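Adenylation domain (Streptomyces sp., PDB 5N9W) is an adenylation domain of the AMP-binding (ANL) family, built from a large N-terminal part and a small C-terminal domain. Local coordinates at residues L278-F283 against H306-Y311; G301-H306 against F322-E327; A451-H456 against L465-T470. All coordinates share one frame; numbering follows the deposited sequence.

Contact 1 (L278-F283 against H306-Y311); sequences LRYVVF and HLINMY. With ACT (acetate ion), chain C.
Tyr280 and His306 open a parallel strand pair, 280-283 beside 306-309, the two strands of a beta-alpha-beta crossover whose helix is 290-300. Their side chains run together on one face of the sheet, the ring planes turned 78° from each other. Tyr280 has CG anti to its carbonyl carbon (chi1 -63°), which leans the ring toward the neighbouring strand, and its CD1 reaches Ile308 CD1 at 3.4 Å. The phenol oxygen is hydrogen-bonded to Ser196 N. Farther along this face, Val282 CG1 meets Met310 SD at 4.0 Å, the thioether crossing the valine branch.

On the opposite face, where helix 290-300 packs on Leu307, Val281 CG2 lies 3.7 Å from Leu307 CD1. The Phe283 ring turns its edge to the same leucine, CE2 being 3.8 Å from Leu307 CG; Phe261 meets this ring edge-to-face. Five backbone hydrogen bonds join the two segments, from His306 N to Arg279 O through Met310 N to Phe283 O. Beside His306 an acetate, probably from the crystallisation liquor, sets its CH3 over one face of the imidazole. Arg279, salt-bridged to Asp201 through NH1, holds the acetate weakly, with NE 2.8 Å from OXT.

Contact 2 (G301-H306 against F322-E327); sequences GLDRPH and FHRLTE
Leu302 makes the first contact with segment 322-327, directly after Gly301, the first residue to leave helix 290-300, with positive phi. With CG anti to the carbonyl carbon (chi1 -52°) and an extended second torsion, the leucine sends CD1 over the backbone beyond strand 321-324, where it lies 3.3 Å from Thr326 C and 3.5 Å from Glu327 N. Within segment 322-327 this methyl meets peptide atoms; the leucine also leans on Ala297 of the helix and on Leu307. The backbone of the same residue serves a polar partner: Leu302 O sits at the edge of the Arg324 guanidinium, 2.5 Å from NH1, a weak and doubtful hydrogen bond, since the separation is unusually short and the angle bent.

Asp303 adds a long salt bridge, OD1 to Arg324 NH2 at 3.9 Å, with the carboxylate and guanidinium planes 44° apart. Its carbonyl oxygen also receives a weak hydrogen bond from His306 ND1, a slight link between the imidazole and its own loop. Past the cis peptide before Pro305, the chain arrives at His306. The Arg324 guanidinium lies flat on this ring, centres 3.9 Å apart and planes at 16°, and Arg324 CD adds a CH-pi contact over the same ring, 4.3 Å from its centroid. Bends at chi2 and chi3 carry the arginine across to the histidine. The arrangement is an arginine-histidine stack at the surface, joining the loop that closes a beta-alpha-beta crossover to the end of the next, antiparallel strand of the sheet.

Contact 3 (A451-H456 against L465-T470); sequences AVVWVH and LVCAYT
Trp454 and Val466 form the tightly packed part of this antiparallel hairpin, strands 448-457 and 462-471 of the small C-terminal domain. Chi1 of 73° places Trp454 CG between its backbone N and carbonyl carbon, and the indole lies along the sheet, over the partner strand. Val466 CB sits under one face of the six-membered ring, 4.1 Å from its centroid and only 11° off the normal, a CH-pi contact. Farther along the same ring, Trp454 CZ3 is 4.1 Å from Ala468 CB, and Ala468 CB in turn meets Val452 CG1. Beyond the indole, Val466 CG2 presses on His456 CB at 3.5 Å. Helix 518-528 covers this face through Val521, Ala522 and Phe525.

The other face is joined by smaller, separate contacts under Leu435 and Val438 of helix 435-443. Val453 CG1 is 3.9 Å from Cys467 CB, Ala451 CB is 4.2 Å from Cys467 SG, and the Tyr469 ring leads away from Ala451, its hydroxyl bonded to Pro480 O. The looser, solvent side lies toward the hairpin turn, where the partly exposed Val455 touches Leu465 through CG2 and CD2, 4.1 Å apart.

Two pairs of reciprocal backbone bonds, Val452 with Ala468 and Trp454 with Val466, fix the register. They use the inward-facing peptide groups, while Cys467 and Tyr469 pair with strand 501-504; the side-chain contacts across the hairpin are almost wholly apolar.

From the N terminus, the chain first runs through 278-283, then helix 290-300 and the loop 301-306 to strand 306-309, where contact 1 closes the crossover. Contact 2 opens inside that loop and closes at the end of strand 321-324 and the residues just beyond, so the two cross along the sequence and share His306. Their centres are 7 Å apart, and probable hydrogen bonds from Asn309 N to His323 O and from Leu325 N to Leu307 O extend the same sheet from parallel to antiparallel pairing. Contact 3 follows in series as a short hairpin in the C-terminal domain, its nearest atoms about 17 Å from contact 1 and about 20 Å from contact 2.

Contact 1 (L278-F283 against H306-Y311)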
# COMPACT_ATOMS: atom_id res chain seq x y z
N LEU A 278 17.94 -3.27 12.19
CA LEU A 278 16.53 -2.98 11.90
C LEU A 278 15.86 -2.21 13.03
O LEU A 278 15.84 -2.67 14.16
CB LEU A 278 15.78 -4.29 11.64
CG LEU A 278 14.53 -4.18 10.77
CD1 LEU A 278 14.92 -3.70 9.37
CD2 LEU A 278 13.78 -5.50 10.70
N ARG A 279 15.33 -1.03 12.74
CA ARG A 279 14.74 -0.21 13.79
C ARG A 279 13.20 -0.28 13.80
O ARG A 279 12.59 -0.49 14.84
CB ARG A 279 15.24 1.24 13.65
CG ARG A 279 16.74 1.41 13.99
CD ARG A 279 17.28 2.86 13.91
NE ARG A 279 16.60 3.77 14.82
CZ ARG A 279 15.83 4.78 14.42
NH1 ARG A 279 15.67 5.01 13.12
NH2 ARG A 279 15.23 5.57 15.30
N TYR A 280 12.60 -0.15 12.62
CA TYR A 280 11.15 -0.21 12.45
C TYR A 280 10.75 -1.20 11.38
O TYR A 280 11.29 -1.15 10.27
CB TYR A 280 10.58 1.15 12.04
CG TYR A 280 10.75 2.26 13.03
CD1 TYR A 280 10.02 2.29 14.20
CD2 TYR A 280 11.63 3.30 12.78
CE1 TYR A 280 10.16 3.31 15.10
CE2 TYR A 280 11.78 4.32 13.67
CZ TYR A 280 11.04 4.32 14.83
OH TYR A 280 11.16 5.34 15.74
N VAL A 281 9.81 -2.09 11.71
CA VAL A 281 9.02 -2.75 10.69
C VAL A 281 7.65 -2.08 10.71
O VAL A 281 7.04 -1.95 11.76
CB VAL A 281 8.88 -4.25 10.91
CG1 VAL A 281 8.37 -4.90 9.65
CG2 VAL A 281 10.21 -4.84 11.27
N VAL A 282 7.21 -1.61 9.55
CA VAL A 282 5.93 -0.91 9.43
C VAL A 282 4.99 -1.72 8.53
O VAL A 282 5.40 -2.24 7.50
CB VAL A 282 6.14 0.51 8.88
CG1 VAL A 282 4.83 1.12 8.45
CG2 VAL A 282 6.78 1.37 9.94
N PHE A 283 3.73 -1.84 8.95
CA PHE A 283 2.81 -2.78 8.32
C PHE A 283 1.74 -2.06 7.53
O PHE A 283 1.03 -1.25 8.08
CB PHE A 283 2.16 -3.66 9.38
CG PHE A 283 3.07 -4.68 9.95
CD1 PHE A 283 3.45 -5.77 9.20
CD2 PHE A 283 3.56 -4.56 11.24
CE1 PHE A 283 4.29 -6.74 9.72
CE2 PHE A 283 4.41 -5.51 11.77
CZ PHE A 283 4.77 -6.60 11.00
N HIS A 306 10.98 -1.97 16.45
CA HIS A 306 9.60 -1.64 16.77
C HIS A 306 8.72 -2.19 15.68
O HIS A 306 9.05 -2.05 14.50
CB HIS A 306 9.38 -0.12 16.88
CG HIS A 306 9.87 0.49 18.16
ND1 HIS A 306 10.66 -0.19 19.06
CD2 HIS A 306 9.68 1.72 18.67
CE1 HIS A 306 10.93 0.60 20.08
NE2 HIS A 306 10.35 1.77 19.87
N LEU A 307 7.63 -2.83 16.07
CA LEU A 307 6.60 -3.27 15.12
C LEU A 307 5.44 -2.30 15.18
O LEU A 307 4.84 -2.09 16.23
CB LEU A 307 6.13 -4.69 15.43
CG LEU A 307 6.81 -5.85 14.69
CD1 LEU A 307 8.25 -5.57 14.37
CD2 LEU A 307 6.72 -7.11 15.51
N ILE A 308 5.14 -1.69 14.04
CA ILE A 308 4.14 -0.65 13.97
C ILE A 308 3.12 -0.94 12.89
O ILE A 308 3.45 -1.12 11.70
CB ILE A 308 4.79 0.72 13.70
CG1 ILE A 308 5.42 1.25 14.98
CG2 ILE A 308 3.76 1.72 13.19
CD1 ILE A 308 6.84 1.20 14.91
N ASN A 309 1.87 -0.99 13.32
CA ASN A 309 0.74 -1.17 12.43
C ASN A 309 0.23 0.18 12.02
O ASN A 309 0.06 1.07 12.85
CB ASN A 309 -0.37 -1.96 13.11
CG ASN A 309 -1.38 -2.50 12.12
OD1 ASN A 309 -1.09 -2.67 10.95
ND2 ASN A 309 -2.57 -2.77 12.59
N MET A 310 -0.01 0.34 10.73
CA MET A 310 -0.58 1.55 10.22
C MET A 310 -1.75 1.18 9.32
O MET A 310 -1.60 0.45 8.35
CB MET A 310 0.46 2.38 9.47
CG MET A 310 1.65 2.84 10.35
SD MET A 310 2.58 4.20 9.63
CE MET A 310 1.75 5.62 10.33
N TYR A 311 -2.93 1.66 9.67
CA TYR A 311 -4.06 1.51 8.81
C TYR A 311 -3.99 2.61 7.79
O TYR A 311 -3.74 3.75 8.12
CB TYR A 311 -5.37 1.56 9.61
CG TYR A 311 -6.59 1.76 8.77
CD1 TYR A 311 -7.19 0.69 8.13
CD2 TYR A 311 -7.15 3.02 8.61
CE1 TYR A 311 -8.32 0.86 7.35
CE2 TYR A 311 -8.28 3.20 7.84
CZ TYR A 311 -8.85 2.12 7.22
OH TYR A 311 -9.96 2.29 6.45
C ACT C . 14.52 2.12 17.65
O ACT C . 14.40 0.89 17.85
OXT ACT C . 15.57 2.51 17.10
CH3 ACT C . 13.45 3.08 18.05

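Contact 2 (G301-H306 against F322-E327)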
# COMPACT_ATOMS: atom_id res chain seq x y z
N GLY A 301 11.42 -10.23 20.08
CA GLY A 301 10.70 -9.35 20.98
C GLY A 301 10.12 -8.15 20.26
O GLY A 301 10.20 -8.06 19.03
N LEU A 302 9.56 -7.21 21.01
CA LEU A 302 8.91 -6.04 20.42
C LEU A 302 9.62 -4.72 20.73
O LEU A 302 9.08 -3.64 20.48
CB LEU A 302 7.46 -5.95 20.88
CG LEU A 302 6.61 -7.21 20.70
CD1 LEU A 302 5.24 -7.02 21.27
CD2 LEU A 302 6.51 -7.61 19.24
N ASP A 303 10.84 -4.81 21.27
CA ASP A 303 11.59 -3.62 21.61
C ASP A 303 12.52 -3.22 20.48
O ASP A 303 12.73 -2.04 20.23
CB ASP A 303 12.40 -3.82 22.88
CG ASP A 303 11.74 -3.19 24.09
OD1 ASP A 303 11.38 -2.00 24.01
OD2 ASP A 303 11.60 -3.89 25.11
N ARG A 304 13.08 -4.21 19.79
CA ARG A 304 13.92 -3.93 18.64
C ARG A 304 13.90 -5.06 17.63
O ARG A 304 14.37 -6.16 17.92
CB ARG A 304 15.35 -3.65 19.07
CG ARG A 304 16.10 -2.80 18.06
CD ARG A 304 17.59 -3.10 18.06
NE ARG A 304 18.28 -2.40 16.98
CZ ARG A 304 18.47 -1.08 16.96
NH1 ARG A 304 18.02 -0.35 17.96
NH2 ARG A 304 19.11 -0.50 15.95
N PRO A 305 13.38 -4.78 16.43
CA PRO A 305 12.80 -3.51 16.00
C PRO A 305 11.44 -3.20 16.60
O PRO A 305 10.84 -4.07 17.22
CB PRO A 305 12.67 -3.69 14.49
CG PRO A 305 12.54 -5.16 14.31
CD PRO A 305 13.46 -5.74 15.32
N HIS A 306 10.98 -1.97 16.45
CA HIS A 306 9.60 -1.64 16.77
C HIS A 306 8.72 -2.19 15.68
O HIS A 306 9.05 -2.05 14.50
CB HIS A 306 9.38 -0.12 16.88
CG HIS A 306 9.87 0.49 18.16
ND1 HIS A 306 10.66 -0.19 19.06
CD2 HIS A 306 9.68 1.72 18.67
CE1 HIS A 306 10.93 0.60 20.08
NE2 HIS A 306 10.35 1.77 19.87
N PHE A 322 -1.69 4.97 13.51
CA PHE A 322 -0.41 4.47 14.03
C PHE A 322 -0.68 3.65 15.29
O PHE A 322 -1.33 4.12 16.23
CB PHE A 322 0.54 5.64 14.33
CG PHE A 322 1.86 5.25 15.01
CD1 PHE A 322 1.92 5.07 16.38
CD2 PHE A 322 3.04 5.17 14.27
CE1 PHE A 322 3.13 4.75 17.01
CE2 PHE A 322 4.25 4.86 14.89
CZ PHE A 322 4.29 4.65 16.26
N HIS A 323 -0.22 2.42 15.27
CA HIS A 323 -0.21 1.64 16.48
C HIS A 323 1.12 0.93 16.62
O HIS A 323 1.53 0.20 15.73
CB HIS A 323 -1.35 0.61 16.50
CG HIS A 323 -1.40 -0.23 17.74
ND1 HIS A 323 -1.57 0.31 18.99
CD2 HIS A 323 -1.29 -1.57 17.91
CE1 HIS A 323 -1.57 -0.67 19.89
NE2 HIS A 323 -1.39 -1.81 19.26
N ARG A 324 1.79 1.16 17.74
CA ARG A 324 2.99 0.39 18.07
C ARG A 324 2.60 -0.87 18.84
O ARG A 324 1.95 -0.80 19.88
CB ARG A 324 3.96 1.25 18.88
CG ARG A 324 4.61 0.53 20.03
CD ARG A 324 6.09 0.41 19.88
NE ARG A 324 6.69 0.48 21.20
CZ ARG A 324 7.58 -0.39 21.67
NH1 ARG A 324 7.99 -1.40 20.93
NH2 ARG A 324 8.05 -0.24 22.89
N LEU A 325 2.98 -2.02 18.30
CA LEU A 325 2.51 -3.28 18.87
C LEU A 325 3.19 -3.61 20.22
O LEU A 325 4.38 -3.33 20.43
CB LEU A 325 2.71 -4.42 17.86
CG LEU A 325 1.71 -4.55 16.69
CD1 LEU A 325 1.79 -3.39 15.74
CD2 LEU A 325 1.91 -5.84 15.90
N THR A 326 2.41 -4.20 21.13
CA THR A 326 2.84 -4.56 22.47
C THR A 326 2.48 -6.03 22.78
O THR A 326 1.81 -6.68 21.99
CB THR A 326 2.20 -3.63 23.51
OG1 THR A 326 0.82 -3.94 23.67
CG2 THR A 326 2.32 -2.21 23.05
N GLU A 327 2.94 -6.55 23.92
CA GLU A 327 2.64 -7.92 24.31
C GLU A 327 1.12 -8.13 24.41
O GLU A 327 0.61 -9.21 24.13
CB GLU A 327 3.32 -8.29 25.64
CG GLU A 327 4.75 -8.85 25.51
CD GLU A 327 5.19 -9.72 26.70
OE1 GLU A 327 4.68 -9.51 27.83
OE2 GLU A 327 6.05 -10.62 26.51

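Contact 3 (A451-H456 against L465-T470)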
# COMPACT_ATOMS: atom_id res chain seq x y z
N ALA A 451 -6.51 -17.62 2.81
CA ALA A 451 -7.82 -18.00 2.32
C ALA A 451 -8.64 -16.78 1.95
O ALA A 451 -8.60 -15.78 2.64
CB ALA A 451 -8.57 -18.85 3.36
N VAL A 452 -9.39 -16.87 0.87
CA VAL A 452 -10.39 -15.86 0.57
C VAL A 452 -11.74 -16.53 0.29
O VAL A 452 -11.82 -17.47 -0.49
CB VAL A 452 -9.97 -14.98 -0.61
CG1 VAL A 452 -9.76 -15.81 -1.84
CG2 VAL A 452 -10.99 -13.88 -0.86
N VAL A 453 -12.79 -16.09 0.96
CA VAL A 453 -14.11 -16.65 0.72
C VAL A 453 -15.00 -15.57 0.13
O VAL A 453 -14.84 -14.38 0.42
CB VAL A 453 -14.74 -17.26 2.00
CG1 VAL A 453 -13.68 -17.95 2.84
CG2 VAL A 453 -15.42 -16.21 2.83
N TRP A 454 -15.91 -15.99 -0.75
CA TRP A 454 -16.85 -15.06 -1.35
C TRP A 454 -18.16 -15.72 -1.76
O TRP A 454 -18.25 -16.94 -1.83
CB TRP A 454 -16.23 -14.38 -2.56
CG TRP A 454 -16.09 -15.25 -3.76
CD1 TRP A 454 -16.89 -15.25 -4.85
CD2 TRP A 454 -15.06 -16.22 -4.02
NE1 TRP A 454 -16.44 -16.16 -5.77
CE2 TRP A 454 -15.32 -16.77 -5.29
CE3 TRP A 454 -13.96 -16.69 -3.30
CZ2 TRP A 454 -14.52 -17.76 -5.86
CZ3 TRP A 454 -13.16 -17.67 -3.87
CH2 TRP A 454 -13.44 -18.20 -5.13
N VAL A 455 -19.16 -14.90 -2.04
CA VAL A 455 -20.41 -15.38 -2.60
C VAL A 455 -20.32 -15.48 -4.10
O VAL A 455 -20.16 -14.48 -4.77
CB VAL A 455 -21.56 -14.44 -2.27
CG1 VAL A 455 -22.88 -15.07 -2.70
CG2 VAL A 455 -21.55 -14.17 -0.80
N HIS A 456 -20.43 -16.68 -4.63
CA HIS A 456 -20.29 -16.86 -6.06
C HIS A 456 -21.65 -17.18 -6.73
O HIS A 456 -22.43 -17.97 -6.20
CB HIS A 456 -19.28 -17.97 -6.29
CG HIS A 456 -18.83 -18.11 -7.70
ND1 HIS A 456 -19.26 -19.13 -8.51
CD2 HIS A 456 -17.97 -17.37 -8.44
CE1 HIS A 456 -18.70 -19.01 -9.70
NE2 HIS A 456 -17.91 -17.96 -9.68
N LEU A 465 -21.36 -19.74 -0.92
CA LEU A 465 -20.01 -19.45 -0.45
C LEU A 465 -18.97 -20.35 -1.08
O LEU A 465 -19.11 -21.57 -1.07
CB LEU A 465 -19.93 -19.59 1.07
CG LEU A 465 -20.47 -18.44 1.89
CD1 LEU A 465 -20.10 -18.65 3.34
CD2 LEU A 465 -19.87 -17.17 1.35
N VAL A 466 -17.92 -19.75 -1.62
CA VAL A 466 -16.77 -20.52 -2.09
C VAL A 466 -15.51 -20.04 -1.37
O VAL A 466 -15.45 -18.91 -0.91
CB VAL A 466 -16.58 -20.41 -3.61
CG1 VAL A 466 -15.61 -21.47 -4.13
CG2 VAL A 466 -17.90 -20.56 -4.31
N CYS A 467 -14.52 -20.92 -1.26
CA CYS A 467 -13.27 -20.56 -0.64
C CYS A 467 -12.11 -20.95 -1.54
O CYS A 467 -12.08 -22.06 -2.07
CB CYS A 467 -13.13 -21.23 0.73
SG CYS A 467 -11.51 -21.13 1.50
N ALA A 468 -11.17 -20.03 -1.72
CA ALA A 468 -9.87 -20.36 -2.29
C ALA A 468 -8.81 -20.22 -1.19
O ALA A 468 -8.90 -19.34 -0.32
CB ALA A 468 -9.56 -19.50 -3.48
N TYR A 469 -7.81 -21.09 -1.21
CA TYR A 469 -6.84 -21.08 -0.15
C TYR A 469 -5.46 -21.56 -0.60
O TYR A 469 -5.33 -22.28 -1.59
CB TYR A 469 -7.32 -21.94 1.02
CG TYR A 469 -7.30 -23.42 0.72
CD1 TYR A 469 -8.31 -24.00 -0.03
CD2 TYR A 469 -6.26 -24.23 1.18
CE1 TYR A 469 -8.30 -25.36 -0.32
CE2 TYR A 469 -6.24 -25.58 0.90
CZ TYR A 469 -7.27 -26.15 0.14
OH TYR A 469 -7.26 -27.49 -0.15
N THR A 470 -4.45 -21.15 0.14
CA THR A 470 -3.08 -21.54 -0.13
C THR A 470 -2.53 -22.39 1.00
O THR A 470 -2.73 -22.08 2.18
CB THR A 470 -2.21 -20.32 -0.31
OG1 THR A 470 -2.41 -19.43 0.80
CG2 THR A 470 -2.62 -19.60 -1.56